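Local atomic coordinates of phosphate ABC transporter, phosphate-binding protein (Clostridium perfringens, PDB entry 4Q8R), a protein that probably binds phosphate with high affinity outside the membrane and hands it to an ABC-type transporter for uptake. Residues Ser5-Ser11 / Ser53-Ser59; Asn89-Leu94 / Trp110-Asn116; Glu75-Gly80 / His241-Val245; Asp101-Gly105 / Glu144-Val148. The contacts are given in a common frame with arbitrary orientation. Numbering follows the deposited sequence.

The four contacts are spread over the two lobes of the binding protein. Contact 1 lies in the first lobe, where strands 6-10 and 55-58 pair. Contacts 2 and 4 lie in the second, with centres about 39 and 31 Å from that of contact 1. Contact 3 sits about 17 Å from contact 1, centre to centre, on strand 71-86. This strand pairs with 205-213 as well as with 169-174 and 182-187, and so links the lobes. Along the chain contact 1 closes first. Contact 3 then encloses contacts 2 and 4, whose segments alternate. These two touch through Ile102, which packs on Leu94 and Leu113. In contact 3 the C-terminal tail 241-245 lies along strand 71-86.

Contact 1 of 4, residues Ser5-Ser11 / Ser53-Ser59. With PO4 (phosphate ion), chain B.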
# COMPACT_ATOMS: atom_id res chain seq x y z
N SER A 5 -22.93 2.14 10.22
CA SER A 5 -23.41 0.78 10.26
C SER A 5 -22.48 -0.28 9.71
O SER A 5 -22.57 -1.37 10.19
CB SER A 5 -24.88 0.56 9.77
OG SER A 5 -25.38 1.29 8.53
N VAL A 6 -21.56 0.01 8.77
CA VAL A 6 -20.57 -0.97 8.36
C VAL A 6 -19.17 -0.48 8.78
O VAL A 6 -18.70 0.53 8.32
CB VAL A 6 -20.55 -1.25 6.84
CG1 VAL A 6 -19.52 -2.35 6.50
CG2 VAL A 6 -21.90 -1.73 6.33
N SER A 7 -18.54 -1.20 9.71
CA SER A 7 -17.24 -0.84 10.20
C SER A 7 -16.12 -1.51 9.43
O SER A 7 -16.07 -2.73 9.27
CB SER A 7 -17.15 -1.16 11.68
OG SER A 7 -17.28 -2.55 11.83
N ILE A 8 -15.19 -0.70 8.93
CA ILE A 8 -14.08 -1.18 8.16
C ILE A 8 -12.78 -0.59 8.71
O ILE A 8 -12.73 0.60 8.97
CB ILE A 8 -14.20 -0.75 6.65
CG1 ILE A 8 -15.58 -1.13 6.08
CG2 ILE A 8 -13.07 -1.29 5.82
CD1 ILE A 8 -15.75 -0.76 4.64
N SER A 9 -11.77 -1.41 8.90
CA SER A 9 -10.47 -0.89 9.33
C SER A 9 -9.36 -1.61 8.65
O SER A 9 -9.48 -2.75 8.20
CB SER A 9 -10.35 -0.99 10.87
OG SER A 9 -10.23 -2.30 11.32
N GLY A 10 -8.19 -0.92 8.58
CA GLY A 10 -6.98 -1.53 8.14
C GLY A 10 -6.10 -0.63 7.29
O GLY A 10 -5.89 0.55 7.64
N SER A 11 -5.63 -1.18 6.21
CA SER A 11 -4.61 -0.62 5.35
C SER A 11 -4.73 0.89 5.11
O SER A 11 -5.80 1.36 4.64
CB SER A 11 -4.68 -1.35 4.01
OG SER A 11 -3.94 -0.75 2.98
N SER A 53 -14.07 -5.23 13.63
CA SER A 53 -14.54 -4.65 12.36
C SER A 53 -15.29 -5.69 11.55
O SER A 53 -14.93 -6.87 11.54
CB SER A 53 -13.37 -4.18 11.51
OG SER A 53 -12.61 -3.14 12.12
N GLU A 54 -16.31 -5.23 10.83
CA GLU A 54 -17.05 -6.08 9.90
C GLU A 54 -16.22 -6.46 8.70
O GLU A 54 -16.32 -7.59 8.18
CB GLU A 54 -18.35 -5.37 9.49
CG GLU A 54 -19.24 -6.23 8.61
CD GLU A 54 -20.57 -5.60 8.32
OE1 GLU A 54 -21.21 -6.06 7.36
OE2 GLU A 54 -20.99 -4.66 9.04
N ILE A 55 -15.44 -5.50 8.20
CA ILE A 55 -14.53 -5.75 7.12
C ILE A 55 -13.13 -5.24 7.46
O ILE A 55 -13.02 -4.14 7.96
CB ILE A 55 -14.99 -5.09 5.82
CG1 ILE A 55 -16.38 -5.61 5.42
CG2 ILE A 55 -13.98 -5.30 4.68
CD1 ILE A 55 -17.12 -4.78 4.34
N GLY A 56 -12.10 -6.05 7.24
CA GLY A 56 -10.70 -5.60 7.29
C GLY A 56 -10.22 -5.27 5.87
O GLY A 56 -10.55 -5.95 4.91
N MET A 57 -9.45 -4.20 5.75
CA MET A 57 -8.79 -3.91 4.53
C MET A 57 -7.32 -4.19 4.65
O MET A 57 -6.66 -3.72 5.62
CB MET A 57 -9.17 -2.55 3.98
CG MET A 57 -8.89 -1.35 4.74
SD MET A 57 -9.80 0.16 4.20
CE MET A 57 -9.05 1.16 5.56
N ALA A 58 -6.81 -4.95 3.69
CA ALA A 58 -5.38 -5.33 3.67
C ALA A 58 -4.75 -5.05 2.32
O ALA A 58 -5.41 -5.18 1.23
CB ALA A 58 -5.26 -6.76 3.98
N SER A 59 -3.48 -4.70 2.36
CA SER A 59 -2.69 -4.44 1.15
C SER A 59 -1.58 -5.48 1.00
O SER A 59 -0.52 -5.27 0.36
CB SER A 59 -2.14 -3.04 1.20
OG SER A 59 -1.21 -2.89 2.25
P PO4 B . -0.63 -0.47 4.78
O1 PO4 B . -0.99 -1.79 5.49
O2 PO4 B . -1.01 0.73 5.62
O3 PO4 B . 0.83 -0.50 4.35
O4 PO4 B . -1.44 -0.44 3.45
O HOH W 1 -20.22 -3.16 11.27
O HOH W 2 -23.49 -3.61 9.56
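Backbone hydrogen bonds pair strands 6-10 and 55-58 in parallel. Ile55 N donates to Ser7 O (3.0 Å), Ser9 N to Ile55 O (3.1 Å), Met57 N to Ser9 O (2.8 Å) and Ser11 N to Met57 O (2.8 Å). The strand axes come within 4.6 Å and cross at -28°. Ile8 bridges Ile55, Ser9 bridges Gly56, and Gly10 bridges Met57. Gly10 has phi/psi of 142/-134, and a CB there would clash with Met57 O.

Polar side chains add to this. Ser9 OG and Ser53 OG share a hydrogen bond of 2.6 Å. Glu54 N donates to Ser7 OG at 3.0 Å. Glu54 OE1 is held by Thr218, while Glu54 OE2 is joined to Ser5 O through two waters, each 2.8 Å from OE2.

The apolar contacts lie on the face of Ile8 and Ile55. Val6 CG1 is 4.0 Å from Ile55 CD1, and Ile8 CG2 is 3.9 Å from Met57 SD. Phe224 and Ile225 of helix 219-229 pack on Ile8 and Ile55.

At the C-terminal ends, Ser11 OG and Ser59 OG donate to phosphate O4 at 2.6 and 2.7 Å. Thr12, Ser13, Ser41, Ser129, Gly130 and Thr131 also bind the ion. A ligand held beyond the C-terminal edge of parallel strands in an alpha/beta lobe is characteristic of periplasmic-type binding proteins.

Contact 2 of 4, residues Asn89-Leu94 / Trp110-Asn116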
# COMPACT_ATOMS: atom_id res chain seq x y z
N ASN A 89 15.79 14.64 -7.13
CA ASN A 89 16.92 13.73 -6.91
C ASN A 89 17.40 13.24 -8.29
O ASN A 89 16.57 12.77 -9.10
CB ASN A 89 16.42 12.54 -6.11
CG ASN A 89 17.58 11.65 -5.61
OD1 ASN A 89 18.53 11.38 -6.34
ND2 ASN A 89 17.47 11.19 -4.38
N PRO A 90 18.70 13.34 -8.60
CA PRO A 90 19.21 12.89 -9.88
C PRO A 90 19.08 11.41 -10.14
O PRO A 90 19.15 10.99 -11.30
CB PRO A 90 20.68 13.31 -9.86
CG PRO A 90 21.01 13.47 -8.41
CD PRO A 90 19.76 13.97 -7.78
N VAL A 91 18.87 10.63 -9.08
CA VAL A 91 18.69 9.16 -9.26
C VAL A 91 17.22 8.88 -9.61
O VAL A 91 16.35 9.15 -8.81
CB VAL A 91 19.10 8.42 -7.99
CG1 VAL A 91 18.92 6.91 -8.16
CG2 VAL A 91 20.56 8.75 -7.68
N LYS A 92 17.00 8.32 -10.80
CA LYS A 92 15.67 8.17 -11.36
C LYS A 92 15.30 6.74 -11.73
O LYS A 92 14.19 6.51 -12.21
CB LYS A 92 15.54 9.12 -12.56
CG LYS A 92 15.42 10.55 -12.04
CD LYS A 92 15.48 11.62 -13.09
CE LYS A 92 15.78 12.94 -12.41
NZ LYS A 92 14.65 13.48 -11.61
N ASP A 93 16.21 5.79 -11.46
CA ASP A 93 16.04 4.44 -11.87
C ASP A 93 16.89 3.60 -10.95
O ASP A 93 18.09 3.94 -10.77
CB ASP A 93 16.48 4.33 -13.33
CG ASP A 93 16.16 3.01 -13.98
OD1 ASP A 93 15.65 2.08 -13.37
OD2 ASP A 93 16.44 2.90 -15.20
N LEU A 94 16.31 2.54 -10.39
CA LEU A 94 17.04 1.61 -9.53
C LEU A 94 16.66 0.17 -9.86
O LEU A 94 15.49 -0.09 -10.18
CB LEU A 94 16.72 1.89 -8.05
CG LEU A 94 17.21 3.24 -7.47
CD1 LEU A 94 16.68 3.51 -6.09
CD2 LEU A 94 18.74 3.24 -7.46
N TRP A 110 24.09 8.52 -1.74
CA TRP A 110 23.51 8.53 -3.05
C TRP A 110 24.53 8.46 -4.17
O TRP A 110 24.20 8.01 -5.28
CB TRP A 110 22.63 9.77 -3.23
CG TRP A 110 21.34 9.74 -2.45
CD1 TRP A 110 21.06 10.32 -1.26
CD2 TRP A 110 20.13 9.05 -2.87
NE1 TRP A 110 19.76 10.05 -0.91
CE2 TRP A 110 19.19 9.23 -1.87
CE3 TRP A 110 19.81 8.28 -3.99
CZ2 TRP A 110 17.88 8.72 -1.98
CZ3 TRP A 110 18.56 7.79 -4.11
CH2 TRP A 110 17.62 7.95 -3.08
N LYS A 111 25.77 8.82 -3.91
CA LYS A 111 26.79 8.70 -4.90
C LYS A 111 27.13 7.27 -5.32
O LYS A 111 27.60 7.02 -6.42
CB LYS A 111 28.05 9.23 -4.32
CG LYS A 111 28.28 10.53 -4.69
CD LYS A 111 29.08 10.47 -5.90
CE LYS A 111 29.75 11.79 -5.93
NZ LYS A 111 30.60 11.90 -7.12
N GLU A 112 26.83 6.33 -4.42
CA GLU A 112 27.00 4.95 -4.69
C GLU A 112 25.97 4.44 -5.68
O GLU A 112 26.05 3.29 -6.09
CB GLU A 112 26.93 4.13 -3.40
CG GLU A 112 28.05 4.35 -2.42
CD GLU A 112 27.82 3.62 -1.07
OE1 GLU A 112 28.40 2.50 -0.90
OE2 GLU A 112 27.08 4.15 -0.25
N LEU A 113 25.02 5.31 -6.07
CA LEU A 113 24.02 5.01 -7.05
C LEU A 113 24.11 5.97 -8.22
O LEU A 113 23.25 6.00 -9.07
CB LEU A 113 22.62 5.14 -6.42
CG LEU A 113 22.34 4.25 -5.22
CD1 LEU A 113 21.17 4.75 -4.46
CD2 LEU A 113 22.13 2.82 -5.66
N GLY A 114 25.19 6.75 -8.27
CA GLY A 114 25.35 7.78 -9.31
C GLY A 114 24.73 9.13 -9.03
O GLY A 114 24.68 10.01 -9.94
N GLY A 115 24.27 9.34 -7.79
CA GLY A 115 23.60 10.56 -7.38
C GLY A 115 24.54 11.53 -6.71
O GLY A 115 25.78 11.46 -6.88
N ASN A 116 23.95 12.40 -5.92
CA ASN A 116 24.66 13.39 -5.14
C ASN A 116 25.50 12.76 -4.07
O ASN A 116 25.14 11.66 -3.53
CB ASN A 116 23.67 14.35 -4.50
CG ASN A 116 22.97 15.26 -5.51
OD1 ASN A 116 23.49 15.57 -6.54
ND2 ASN A 116 21.75 15.66 -5.20
O HOH W 3 21.12 11.89 -5.23
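This is a loop-to-loop packing contact at the far end of the second alpha/beta lobe of the binding protein. An Asx turn at Asn89 leads into the short strand 93-94. Segment 89-94 packs against segment 110-116, part of the loop between helix 96-103 and strand 121-125; that segment opens with the 3-10 turn 110-112. The two segments bury 350 Å² in total and meet mainly through apolar groups.

Val91 is the centre. Its CG2 lies 3.8 Å from Trp110 CE3, 4.3 Å from Leu113 CB and 3.6 Å from Gly115 CA. A CB on Gly115 would run into Val91 CG2, so the absence of a side chain lets the loops close up. Further along, Leu94 CD2 meets Leu113 CD2 at 3.9 Å. Both leucines also pack on Ile102 of helix 96-103, and Ile170 of strand 169-174 lies against Leu94 and Trp110. The indole nitrogen of Trp110 is tied to Asn168 O.

Pro90, itself exposed, lies beside Asn116: its CD is 3.7 Å from Asn116 ND2. Gly114, with positive phi (86°), turns the second loop, and Leu113 N and Gly115 N both donate to Trp110 O at 2.9 and 2.8 Å.

Asn89 works at both ends of its amide. ND2 sits over one face of the Trp110 ring, 3.5 Å from CZ2. OD1 accepts from Val91 N at 2.9 Å, closing the Asx turn, and from a water at 2.9 Å that in turn accepts from Asn116 N at 3.0 Å.

Contact 3 of 4, residues Glu75-Gly80 / His241-Val245; sequences EIAYDG and HLIKV. With ZN (zinc ion), chain C.
Segment 75-80 is part of the long strand 71-86. Part 242-245 of the tail runs roughly against it, 146° apart end to end. One antiparallel hydrogen-bonded pair sets the register: Tyr78 faces Ile243, with CA atoms 4.8 Å apart. Tyr78 N donates to Ile243 O (2.9 Å), and Ile243 N donates to Tyr78 O (2.8 Å). Val245 CA is 5.2 Å from Ala77 CA; Val245 O lies 3.4 Å from Ala77 N at a poor angle, not hydrogen-bonded. Ile76 leaves extended geometry (phi/psi -106/-15) before Ala77 (-170/164). Both form backbone hydrogen bonds with Phe208 of strand 205-213, consistent with a classic beta bulge.

His241 (phi/psi 63/29) is the C-prime residue of a Schellman motif that ends helix 231-239. This turn sends the tail along strand 71-86, which links the lobes of the two-lobed fold. The His241 side chain (chi1 m, chi2 -60°) leads away, and NE2 binds a zinc ion at 2.3 Å.

Leu242 is m,t; CD1 is 3.9 Å from Ala77 CB, and CD2 lies 3.1 Å from Asp79 OD1. Ile243 is m,p, with CB 4.0 Å from Tyr78 CB and CD1 4.3 Å from Gly80 N. Tyr78 has an off-well chi1 of -133°, chi2 78°, and its ring leads away. Asp79 is t with chi2 57°; OD2 forms a salt bridge with Arg206. A water joins Asp79 OD1 (2.7 Å), Gly80 N (2.9 Å) and His241 O (2.8 Å).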
# COMPACT_ATOMS: atom_id res chain seq x y z
N GLU A 75 -10.52 -9.87 -3.45
CA GLU A 75 -9.62 -8.96 -4.08
C GLU A 75 -10.46 -7.81 -4.69
O GLU A 75 -11.34 -8.06 -5.55
CB GLU A 75 -8.78 -9.72 -5.11
CG GLU A 75 -7.67 -8.96 -5.74
CD GLU A 75 -6.80 -9.82 -6.70
OE1 GLU A 75 -6.56 -11.03 -6.44
OE2 GLU A 75 -6.33 -9.29 -7.74
N ILE A 76 -10.18 -6.57 -4.30
CA ILE A 76 -10.88 -5.39 -4.86
C ILE A 76 -10.11 -4.51 -5.85
O ILE A 76 -10.71 -3.72 -6.59
CB ILE A 76 -11.46 -4.47 -3.78
CG1 ILE A 76 -10.35 -3.93 -2.86
CG2 ILE A 76 -12.49 -5.18 -2.93
CD1 ILE A 76 -10.85 -2.88 -1.84
N ALA A 77 -8.80 -4.69 -5.88
CA ALA A 77 -7.85 -3.94 -6.74
C ALA A 77 -6.49 -4.62 -6.66
O ALA A 77 -6.24 -5.44 -5.75
CB ALA A 77 -7.74 -2.49 -6.34
N TYR A 78 -5.63 -4.29 -7.62
CA TYR A 78 -4.19 -4.53 -7.46
C TYR A 78 -3.54 -3.16 -7.37
O TYR A 78 -4.12 -2.16 -7.82
CB TYR A 78 -3.65 -5.45 -8.56
CG TYR A 78 -2.81 -6.57 -8.14
CD1 TYR A 78 -3.35 -7.74 -7.58
CD2 TYR A 78 -1.38 -6.48 -8.29
CE1 TYR A 78 -2.49 -8.78 -7.17
CE2 TYR A 78 -0.53 -7.50 -7.89
CZ TYR A 78 -1.07 -8.64 -7.32
OH TYR A 78 -0.19 -9.63 -6.90
N ASP A 79 -2.37 -3.10 -6.75
CA ASP A 79 -1.73 -1.86 -6.42
C ASP A 79 -0.20 -1.98 -6.58
O ASP A 79 0.43 -2.91 -6.03
CB ASP A 79 -2.04 -1.47 -4.97
CG ASP A 79 -1.38 -0.16 -4.54
OD1 ASP A 79 -1.57 0.90 -5.15
OD2 ASP A 79 -0.71 -0.16 -3.51
N GLY A 80 0.39 -1.03 -7.28
CA GLY A 80 1.81 -0.91 -7.35
C GLY A 80 2.37 -0.22 -6.13
O GLY A 80 1.70 0.60 -5.48
N HIS A 241 -5.55 5.49 -9.13
CA HIS A 241 -4.28 4.95 -9.64
C HIS A 241 -4.00 3.48 -9.29
O HIS A 241 -2.87 3.03 -9.25
CB HIS A 241 -3.14 5.82 -9.15
CG HIS A 241 -3.41 7.28 -9.29
ND1 HIS A 241 -3.65 7.86 -10.52
CD2 HIS A 241 -3.53 8.27 -8.38
CE1 HIS A 241 -3.88 9.15 -10.36
NE2 HIS A 241 -3.80 9.43 -9.07
N LEU A 242 -5.07 2.73 -9.14
CA LEU A 242 -5.01 1.30 -8.93
C LEU A 242 -5.28 0.51 -10.19
O LEU A 242 -5.65 1.07 -11.23
CB LEU A 242 -5.99 0.93 -7.86
CG LEU A 242 -5.91 1.74 -6.56
CD1 LEU A 242 -7.00 1.30 -5.59
CD2 LEU A 242 -4.53 1.64 -5.88
N ILE A 243 -5.16 -0.79 -10.09
CA ILE A 243 -5.39 -1.70 -11.21
C ILE A 243 -6.68 -2.47 -10.97
O ILE A 243 -6.88 -3.06 -9.92
CB ILE A 243 -4.23 -2.69 -11.36
CG1 ILE A 243 -2.93 -1.97 -11.76
CG2 ILE A 243 -4.56 -3.78 -12.36
CD1 ILE A 243 -2.28 -1.20 -10.63
N LYS A 244 -7.59 -2.43 -11.95
CA LYS A 244 -8.86 -3.10 -11.81
C LYS A 244 -8.69 -4.59 -11.68
O LYS A 244 -7.80 -5.20 -12.30
CB LYS A 244 -9.79 -2.81 -13.03
CG LYS A 244 -10.22 -1.37 -13.13
CD LYS A 244 -11.13 -1.21 -14.37
CE LYS A 244 -11.55 0.22 -14.60
NZ LYS A 244 -12.49 0.44 -15.77
N VAL A 245 -9.50 -5.14 -10.82
CA VAL A 245 -9.82 -6.53 -10.75
C VAL A 245 -9.67 -7.36 -9.52
O VAL A 245 -9.54 -6.82 -8.42
CB VAL A 245 -9.48 -7.25 -12.05
CG1 VAL A 245 -8.94 -8.61 -11.81
CG2 VAL A 245 -10.73 -7.28 -12.86
ZN ZN C . -4.57 11.30 -7.94
O HOH W 4 -1.57 0.99 -7.87

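Contact 4 of 4, residues Asp101-Gly105 / Glu144-Val148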
# COMPACT_ATOMS: atom_id res chain seq x y z
N ASP A 101 20.06 -3.27 -1.45
CA ASP A 101 21.30 -2.73 -0.88
C ASP A 101 21.10 -1.48 -0.08
O ASP A 101 21.73 -1.29 0.97
CB ASP A 101 22.31 -2.45 -1.99
CG ASP A 101 22.91 -3.68 -2.60
OD1 ASP A 101 22.69 -4.84 -2.12
OD2 ASP A 101 23.69 -3.51 -3.55
N ILE A 102 20.22 -0.58 -0.52
CA ILE A 102 19.86 0.57 0.26
C ILE A 102 19.17 0.19 1.57
O ILE A 102 19.55 0.66 2.66
CB ILE A 102 18.92 1.52 -0.54
CG1 ILE A 102 19.67 2.07 -1.80
CG2 ILE A 102 18.42 2.68 0.29
CD1 ILE A 102 18.68 2.62 -2.79
N TYR A 103 18.17 -0.65 1.48
CA TYR A 103 17.34 -0.96 2.66
C TYR A 103 18.08 -1.84 3.68
O TYR A 103 17.72 -1.84 4.84
CB TYR A 103 15.97 -1.50 2.26
CG TYR A 103 15.03 -0.37 2.08
CD1 TYR A 103 15.00 0.35 0.84
CD2 TYR A 103 14.18 0.04 3.05
CE1 TYR A 103 14.23 1.46 0.74
CE2 TYR A 103 13.37 1.14 2.94
CZ TYR A 103 13.43 1.89 1.76
OH TYR A 103 12.66 3.01 1.61
N THR A 104 19.11 -2.54 3.27
CA THR A 104 19.87 -3.35 4.22
C THR A 104 21.10 -2.61 4.69
O THR A 104 21.92 -3.18 5.41
CB THR A 104 20.28 -4.71 3.60
OG1 THR A 104 21.11 -4.51 2.45
CG2 THR A 104 19.06 -5.56 3.22
N GLY A 105 21.32 -1.38 4.23
CA GLY A 105 22.42 -0.55 4.69
C GLY A 105 23.76 -0.83 4.01
O GLY A 105 24.81 -0.36 4.47
N GLU A 144 14.79 -8.57 9.77
CA GLU A 144 16.10 -8.65 10.51
C GLU A 144 17.18 -7.91 9.81
O GLU A 144 18.08 -7.41 10.46
CB GLU A 144 16.55 -10.11 10.73
CG GLU A 144 15.67 -10.83 11.73
CD GLU A 144 14.28 -11.39 11.26
OE1 GLU A 144 13.65 -11.13 10.10
OE2 GLU A 144 13.81 -12.11 12.17
N GLU A 145 17.04 -7.80 8.49
CA GLU A 145 18.02 -7.18 7.65
C GLU A 145 17.85 -5.69 7.38
O GLU A 145 18.73 -5.05 6.79
CB GLU A 145 18.13 -7.94 6.36
CG GLU A 145 18.51 -9.39 6.54
CD GLU A 145 18.49 -10.14 5.23
OE1 GLU A 145 17.44 -10.25 4.64
OE2 GLU A 145 19.52 -10.62 4.77
N LEU A 146 16.71 -5.14 7.74
CA LEU A 146 16.47 -3.73 7.53
C LEU A 146 17.54 -2.91 8.30
O LEU A 146 17.78 -3.16 9.50
CB LEU A 146 15.13 -3.35 8.01
CG LEU A 146 14.72 -1.90 8.00
CD1 LEU A 146 14.67 -1.39 6.57
CD2 LEU A 146 13.36 -1.76 8.67
N THR A 147 18.18 -1.96 7.64
CA THR A 147 19.13 -1.13 8.32
C THR A 147 18.63 -0.48 9.60
O THR A 147 17.49 0.05 9.67
CB THR A 147 19.75 -0.01 7.42
OG1 THR A 147 20.63 0.78 8.22
CG2 THR A 147 18.68 0.87 6.78
N VAL A 148 19.52 -0.53 10.62
CA VAL A 148 19.21 0.05 11.90
C VAL A 148 19.07 1.55 11.80
O VAL A 148 18.50 2.22 12.68
CB VAL A 148 20.29 -0.35 13.04
CG1 VAL A 148 20.54 -1.86 13.06
CG2 VAL A 148 21.58 0.36 12.80
O HOH W 5 21.31 -5.18 7.29
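Ile102 reaches the second segment only lightly: its O is 4.2 Å from Thr147 CG2. Tyr103, in the last turn of helix 96-103, makes the main link. Its O accepts from Thr147 N at 2.8 Å and also lies 3.5 Å from Leu146 CA, a CA-H...O contact. The ring meets Leu146 edge-on, with CD2 3.8 Å from Leu146 CD1. Phe135 stacks edge-to-face with the same ring, and the hydroxyl is bonded to Val123 O. The helix then ends in a Schellman motif in the second alpha/beta lobe, and Tyr103 O bonds to the loop before strand 151-153. Thr104 follows, with CA 3.3 Å from Glu145 O in a second CA-H...O contact and CG2 4.0 Å from Glu145 CB. One water donates to both Thr104 O (2.8 Å) and Glu145 O (2.6 Å). Gly105 has positive phi (83°). Its N donates to Ile102 O at 3.1 Å and sits 3.8 Å from Thr147 CB.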